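Local coordinates for probable transcriptional repressor protein (Mycobacterium tuberculosis, PDB 4FX0) that acts as a redox-dependent, oxidation-sensing transcriptional repressor of the MarR family, binding DNA through a helix-turn-helix domain, at the interface of chains A and B. Sequence-based numbering; all coordinates share one arbitrary frame. Chains: chain A/B, Probable transcriptional repressor protein.

Contact 1: the interface of chains A and B. Residues chain A 10-11, 14-15, 17, 133; chain B 11, 133-134, 136-137.
B:Ile133 pushes its branched side chain between A:Thr10, A:Ala14 and A:Ile133, in an apolar patch where N-terminal helix 7-26 and C-terminal helix 126-142 of the two copies interlock, as is typical of MarR-family dimers. Starting at the branch point, CB of B:Ile133 faces the methyl CG2 of A:Thr10. The branch methyl CG2, anti to the backbone N (chi1 -62° for CG1), turns towards helix 7-26 of chain A and lies 3.5 Å from CB of A:Ala14 and 4.0 Å from CG2 of A:Thr10. The other branch turns towards A:Ile133: CG1 sits 3.9 Å from CG1 of A:Ile133, and the chain continues extended (chi2 176°) to CD1, which packs against that same methylene. The two isoleucines thus point at each other tip to tip. Beyond them, the CD1 methyl of A:Ile133 reaches OG1 of B:Thr11 at 3.8 Å. The threonines A:Thr11 and B:Thr11 meet through their CG2 methyls, 3.9 Å apart and crossing obliquely, and CG2 of B:Thr11 also rests on CA of A:Ala15 (3.8 Å). Farther along, A:Ala14 CA and B:Gly137 CA are 3.9 Å apart, bringing the two helix backbones close at small residues.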
# COMPACT_ATOMS: atom_id res chain seq x y z
N THR A 10 2.93 3.20 7.48
CA THR A 10 1.60 3.20 8.08
C THR A 10 0.51 3.05 7.03
O THR A 10 -0.41 2.25 7.17
CB THR A 10 1.35 4.49 8.88
OG1 THR A 10 2.41 4.70 9.81
CG2 THR A 10 0.03 4.40 9.64
N THR A 11 0.62 3.84 5.96
CA THR A 11 -0.39 3.85 4.91
C THR A 11 -0.40 2.53 4.15
O THR A 11 -1.46 1.92 3.96
CB THR A 11 -0.15 5.00 3.91
OG1 THR A 11 0.21 6.18 4.63
CG2 THR A 11 -1.40 5.26 3.10
N ALA A 14 -1.94 -0.18 6.35
CA ALA A 14 -3.38 0.06 6.45
C ALA A 14 -4.07 -0.29 5.14
O ALA A 14 -5.13 -0.92 5.14
CB ALA A 14 -3.65 1.51 6.84
N ALA A 15 -3.47 0.14 4.03
CA ALA A 15 -4.04 -0.11 2.71
C ALA A 15 -4.20 -1.60 2.46
O ALA A 15 -5.23 -2.05 1.97
CB ALA A 15 -3.16 0.51 1.64
N GLN A 17 -4.34 -4.12 4.74
CA GLN A 17 -5.38 -4.64 5.62
C GLN A 17 -6.77 -4.35 5.07
O GLN A 17 -7.65 -5.20 5.09
CB GLN A 17 -5.24 -4.05 7.02
CG GLN A 17 -3.99 -4.51 7.76
CD GLN A 17 -3.65 -3.62 8.93
OE1 GLN A 17 -3.49 -2.41 8.77
NE2 GLN A 17 -3.55 -4.21 10.12
N ILE A 133 -5.92 11.57 4.72
CA ILE A 133 -5.24 10.55 3.93
C ILE A 133 -5.02 11.02 2.49
O ILE A 133 -3.92 10.88 1.95
CB ILE A 133 -6.02 9.22 3.91
CG1 ILE A 133 -6.20 8.67 5.32
CG2 ILE A 133 -5.30 8.20 3.04
CD1 ILE A 133 -6.92 7.33 5.38
N THR B 11 -7.03 5.06 0.56
CA THR B 11 -5.82 4.67 1.27
C THR B 11 -4.83 4.00 0.32
O THR B 11 -3.63 4.28 0.36
CB THR B 11 -6.13 3.70 2.43
OG1 THR B 11 -7.20 4.23 3.22
CG2 THR B 11 -4.90 3.52 3.31
N ILE B 133 -5.08 6.25 10.91
CA ILE B 133 -4.87 5.38 9.76
C ILE B 133 -4.54 3.96 10.20
O ILE B 133 -5.12 2.99 9.72
CB ILE B 133 -3.74 5.90 8.86
CG1 ILE B 133 -4.10 7.28 8.30
CG2 ILE B 133 -3.45 4.92 7.73
CD1 ILE B 133 -3.00 7.93 7.48
N ALA B 134 -3.58 3.84 11.12
CA ALA B 134 -3.20 2.55 11.66
C ALA B 134 -4.39 1.87 12.34
O ALA B 134 -4.64 0.69 12.13
CB ALA B 134 -2.04 2.70 12.64
N LEU B 136 -7.35 2.39 11.61
CA LEU B 136 -8.24 2.05 10.51
C LEU B 136 -7.82 0.71 9.90
O LEU B 136 -8.66 -0.12 9.57
CB LEU B 136 -8.20 3.15 9.45
CG LEU B 136 -9.29 3.10 8.38
CD1 LEU B 136 -10.67 3.25 9.01
CD2 LEU B 136 -9.06 4.18 7.34
N GLY B 137 -6.51 0.52 9.76
CA GLY B 137 -5.97 -0.71 9.23
C GLY B 137 -6.25 -1.90 10.13
O GLY B 137 -6.71 -2.94 9.68

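Contact 2: the interface of chains A and B. Residues chain A 18-19, 22, 33, 112, 116, 119; chain B 6-8, 140.
B:Cys8 lays its CB over the centre of one face of the A:Tyr22 ring, 3.4 Å from the ring centroid, in a CH-pi contact. Its SG, anti to the backbone N (chi1 179°), leads away from the ring face to the helix backbone of chain A, where it lies 3.5 Å from CA of A:Gly19. B:Cys6, two residues earlier, turns its thiol to the aromatic pair: SG takes a hydrogen bond of 3.1 Å from the indole NE1 of A:Trp112, arriving nearly in the indole plane with 150° at the hydrogen, and also lies 3.4 Å from CE2 of A:Tyr22. The two sulphurs, SG of B:Cys6 and SG of B:Cys8, stand 5.1 Å apart, so no disulfide joins them here. Between them, the backbone N of B:Ala7 donates to OE1 of A:Gln116 at 3.0 Å, in the carbonyl plane and on a lone pair. The same oxygen accepts from the phenol OH of A:Tyr22, so the glutamine carbonyl is gripped from both chains, and the tyrosine hydroxyl is tied at the ring edge. On the far flank, CD2 of A:Leu18 packs 3.5 Å from CB of B:Ala140. In this part of the MarR-family dimer interface, the cysteine-bearing start of chain B's helix 7-26 docks where chain A's helices 7-26 and 99-119 meet, beside the beginning of helix 33-43, while helix 126-142 of chain B closes the side.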
# COMPACT_ATOMS: atom_id res chain seq x y z
N LEU A 18 -6.95 -3.13 4.56
CA LEU A 18 -8.21 -2.73 3.97
C LEU A 18 -8.54 -3.55 2.73
O LEU A 18 -9.61 -4.16 2.65
CB LEU A 18 -8.19 -1.24 3.63
CG LEU A 18 -8.31 -0.28 4.82
CD1 LEU A 18 -7.95 1.14 4.41
CD2 LEU A 18 -9.72 -0.33 5.40
N GLY A 19 -7.62 -3.56 1.77
CA GLY A 19 -7.80 -4.33 0.55
C GLY A 19 -8.24 -5.75 0.85
O GLY A 19 -9.07 -6.32 0.14
N TYR A 22 -11.89 -5.69 2.25
CA TYR A 22 -12.80 -5.46 1.14
C TYR A 22 -12.92 -6.69 0.25
O TYR A 22 -14.01 -7.04 -0.21
CB TYR A 22 -12.37 -4.23 0.33
CG TYR A 22 -12.78 -2.92 0.97
CD1 TYR A 22 -12.32 -2.57 2.23
CD2 TYR A 22 -13.64 -2.05 0.32
CE1 TYR A 22 -12.69 -1.38 2.82
CE2 TYR A 22 -14.02 -0.85 0.90
CZ TYR A 22 -13.54 -0.52 2.15
OH TYR A 22 -13.92 0.66 2.74
N ASN A 33 -10.98 -6.37 -4.65
CA ASN A 33 -11.13 -4.93 -4.45
C ASN A 33 -10.65 -4.15 -5.68
O ASN A 33 -11.32 -3.21 -6.12
CB ASN A 33 -10.38 -4.47 -3.20
CG ASN A 33 -8.90 -4.80 -3.24
OD1 ASN A 33 -8.10 -4.07 -3.82
ND2 ASN A 33 -8.53 -5.91 -2.62
N TRP A 112 -19.76 -3.55 -0.86
CA TRP A 112 -18.80 -2.49 -0.58
C TRP A 112 -19.37 -1.50 0.42
O TRP A 112 -18.65 -0.95 1.25
CB TRP A 112 -18.42 -1.76 -1.87
CG TRP A 112 -17.77 -0.43 -1.64
CD1 TRP A 112 -16.47 -0.21 -1.31
CD2 TRP A 112 -18.40 0.85 -1.71
NE1 TRP A 112 -16.24 1.14 -1.17
CE2 TRP A 112 -17.41 1.81 -1.41
CE3 TRP A 112 -19.70 1.29 -1.99
CZ2 TRP A 112 -17.68 3.18 -1.39
CZ3 TRP A 112 -19.96 2.65 -1.97
CH2 TRP A 112 -18.96 3.58 -1.67
N GLN A 116 -17.81 -0.64 3.82
CA GLN A 116 -17.43 0.77 3.88
C GLN A 116 -17.97 1.39 5.16
O GLN A 116 -17.31 2.22 5.79
CB GLN A 116 -17.97 1.52 2.66
CG GLN A 116 -17.75 3.02 2.70
CD GLN A 116 -16.30 3.41 2.51
OE1 GLN A 116 -15.44 2.56 2.24
NE2 GLN A 116 -16.01 4.70 2.64
N VAL A 119 -16.09 -0.52 8.37
CA VAL A 119 -14.72 -0.09 8.61
C VAL A 119 -14.64 1.35 9.11
O VAL A 119 -14.00 1.62 10.13
CB VAL A 119 -13.86 -0.22 7.34
CG1 VAL A 119 -12.70 0.77 7.36
CG2 VAL A 119 -13.35 -1.65 7.19
N CYS B 6 -14.35 5.59 -0.86
CA CYS B 6 -14.01 4.25 -0.39
C CYS B 6 -12.70 4.26 0.41
O CYS B 6 -11.66 4.68 -0.10
CB CYS B 6 -13.91 3.28 -1.57
SG CYS B 6 -13.16 1.69 -1.17
N ALA B 7 -12.77 3.81 1.66
CA ALA B 7 -11.58 3.76 2.51
C ALA B 7 -10.43 3.03 1.83
O ALA B 7 -9.32 3.54 1.73
CB ALA B 7 -11.90 3.12 3.86
N CYS B 8 -10.71 1.81 1.37
CA CYS B 8 -9.71 1.00 0.69
C CYS B 8 -9.13 1.74 -0.51
O CYS B 8 -7.91 1.80 -0.67
CB CYS B 8 -10.33 -0.32 0.23
SG CYS B 8 -9.19 -1.40 -0.67
N ALA B 140 -9.78 -2.80 9.91
CA ALA B 140 -9.98 -3.62 8.72
C ALA B 140 -9.54 -5.05 8.98
O ALA B 140 -10.26 -6.00 8.69
CB ALA B 140 -9.21 -3.04 7.55

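Contact 3: the interface of chains A and B. Residues chain A 6, 8, 12; chain B 18-19, 22, 33-34, 37.
The B:Tyr22 ring takes CB of A:Cys8 on one face, 3.6 Å above its plane and displaced towards the rim, while SG of A:Cys6 approaches CE2 at 4.0 Å. A second flat group, the guanidinium of A:Arg12, has OG of B:Ser37 at its edge and A:Cys8 O over one face near the rim. This is the side of the MarR-family dimer where the start of helix 7-26 reaches helix 33-45 of the partner. A:Arg12 leaves its backbone extended, with CG anti to N, then bends at chi3 (53°), which swings the guanidinium tip onto that helix. There NH2 donates a straight hydrogen bond of 3.0 Å to OG of B:Ser37 (166° at the hydrogen), nearly in the guanidinium plane. The serine hydroxyl in turn donates to the backbone O of B:Asn33, one turn earlier, which fixes its rotation so that it can accept from the arginine. NH1 of A:Arg12 lies beside OD1 of B:Asn33, the two planes only 21° apart, but its N-H points elsewhere, so the pairing would be electrostatic at most. The methyl CG2 of B:Thr34 flanks NH1 at 3.3 Å. Between ring and amide, SG of A:Cys8 sits 3.9 Å from CA of B:Gly19.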
# COMPACT_ATOMS: atom_id res chain seq x y z
N CYS A 6 6.70 6.37 10.14
CA CYS A 6 6.83 6.50 8.70
C CYS A 6 5.45 6.53 8.04
O CYS A 6 4.67 5.59 8.18
CB CYS A 6 7.66 5.37 8.11
SG CYS A 6 7.74 5.38 6.30
N CYS A 8 4.77 6.38 4.94
CA CYS A 8 4.71 5.42 3.85
C CYS A 8 4.35 4.04 4.39
O CYS A 8 3.49 3.35 3.84
CB CYS A 8 6.03 5.37 3.09
SG CYS A 8 5.93 4.62 1.46
N ARG A 12 0.77 2.09 3.71
CA ARG A 12 0.91 0.83 2.98
C ARG A 12 0.29 -0.33 3.75
O ARG A 12 -0.46 -1.13 3.19
CB ARG A 12 2.39 0.56 2.69
CG ARG A 12 2.68 -0.78 2.04
CD ARG A 12 4.16 -0.90 1.73
NE ARG A 12 4.97 -0.62 2.91
CZ ARG A 12 6.22 -0.15 2.87
NH1 ARG A 12 6.80 0.10 1.71
NH2 ARG A 12 6.88 0.07 4.00
N LEU B 18 2.55 7.83 -2.11
CA LEU B 18 3.60 7.94 -1.10
C LEU B 18 4.81 7.10 -1.49
O LEU B 18 5.95 7.55 -1.38
CB LEU B 18 3.07 7.50 0.27
CG LEU B 18 2.09 8.45 0.95
CD1 LEU B 18 1.34 7.76 2.07
CD2 LEU B 18 2.82 9.69 1.46
N GLY B 19 4.56 5.88 -1.94
CA GLY B 19 5.62 5.00 -2.40
C GLY B 19 6.44 5.66 -3.49
O GLY B 19 7.67 5.56 -3.50
N TYR B 22 8.45 8.68 -1.99
CA TYR B 22 9.50 8.12 -1.15
C TYR B 22 10.60 7.46 -1.98
O TYR B 22 11.78 7.56 -1.64
CB TYR B 22 8.91 7.14 -0.13
CG TYR B 22 8.38 7.82 1.12
CD1 TYR B 22 7.39 8.79 1.03
CD2 TYR B 22 8.88 7.51 2.37
CE1 TYR B 22 6.91 9.42 2.16
CE2 TYR B 22 8.40 8.13 3.51
CZ TYR B 22 7.42 9.09 3.40
OH TYR B 22 6.94 9.72 4.52
N ASN B 33 11.48 2.43 -1.29
CA ASN B 33 10.82 2.62 0.00
C ASN B 33 10.67 1.30 0.76
O ASN B 33 10.89 1.24 1.97
CB ASN B 33 9.47 3.32 -0.16
CG ASN B 33 8.44 2.46 -0.86
OD1 ASN B 33 7.68 1.73 -0.22
ND2 ASN B 33 8.39 2.55 -2.19
N THR B 34 10.31 0.24 0.04
CA THR B 34 10.18 -1.08 0.65
C THR B 34 11.54 -1.60 1.11
O THR B 34 11.66 -2.13 2.21
CB THR B 34 9.54 -2.09 -0.31
OG1 THR B 34 10.40 -2.30 -1.43
CG2 THR B 34 8.19 -1.58 -0.80
N SER B 37 12.65 0.28 4.02
CA SER B 37 11.84 -0.21 5.13
C SER B 37 12.42 -1.47 5.75
O SER B 37 12.68 -1.52 6.95
CB SER B 37 10.40 -0.47 4.66
OG SER B 37 9.80 0.71 4.16

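Contact 1 lies near the middle of the dimer, about 10 Å from contact 2 and 12 Å from contact 3, measured between centres of C-alpha atoms; contacts 2 and 3 are about 20 Å apart on opposite flanks. Helix 7-26 runs through all three; contacts 1 and 2 share helix 126-142, contacts 2 and 3 the helix starting at residue 33. Contacts 2 and 3 are largely twins under the two-fold, bringing B:Cys6 and B:Cys8 to A:Tyr22 and A:Cys6 and A:Cys8 to B:Tyr22. Oxidation of these thiols could shift how the chains, and their DNA-binding helices, are set against each other.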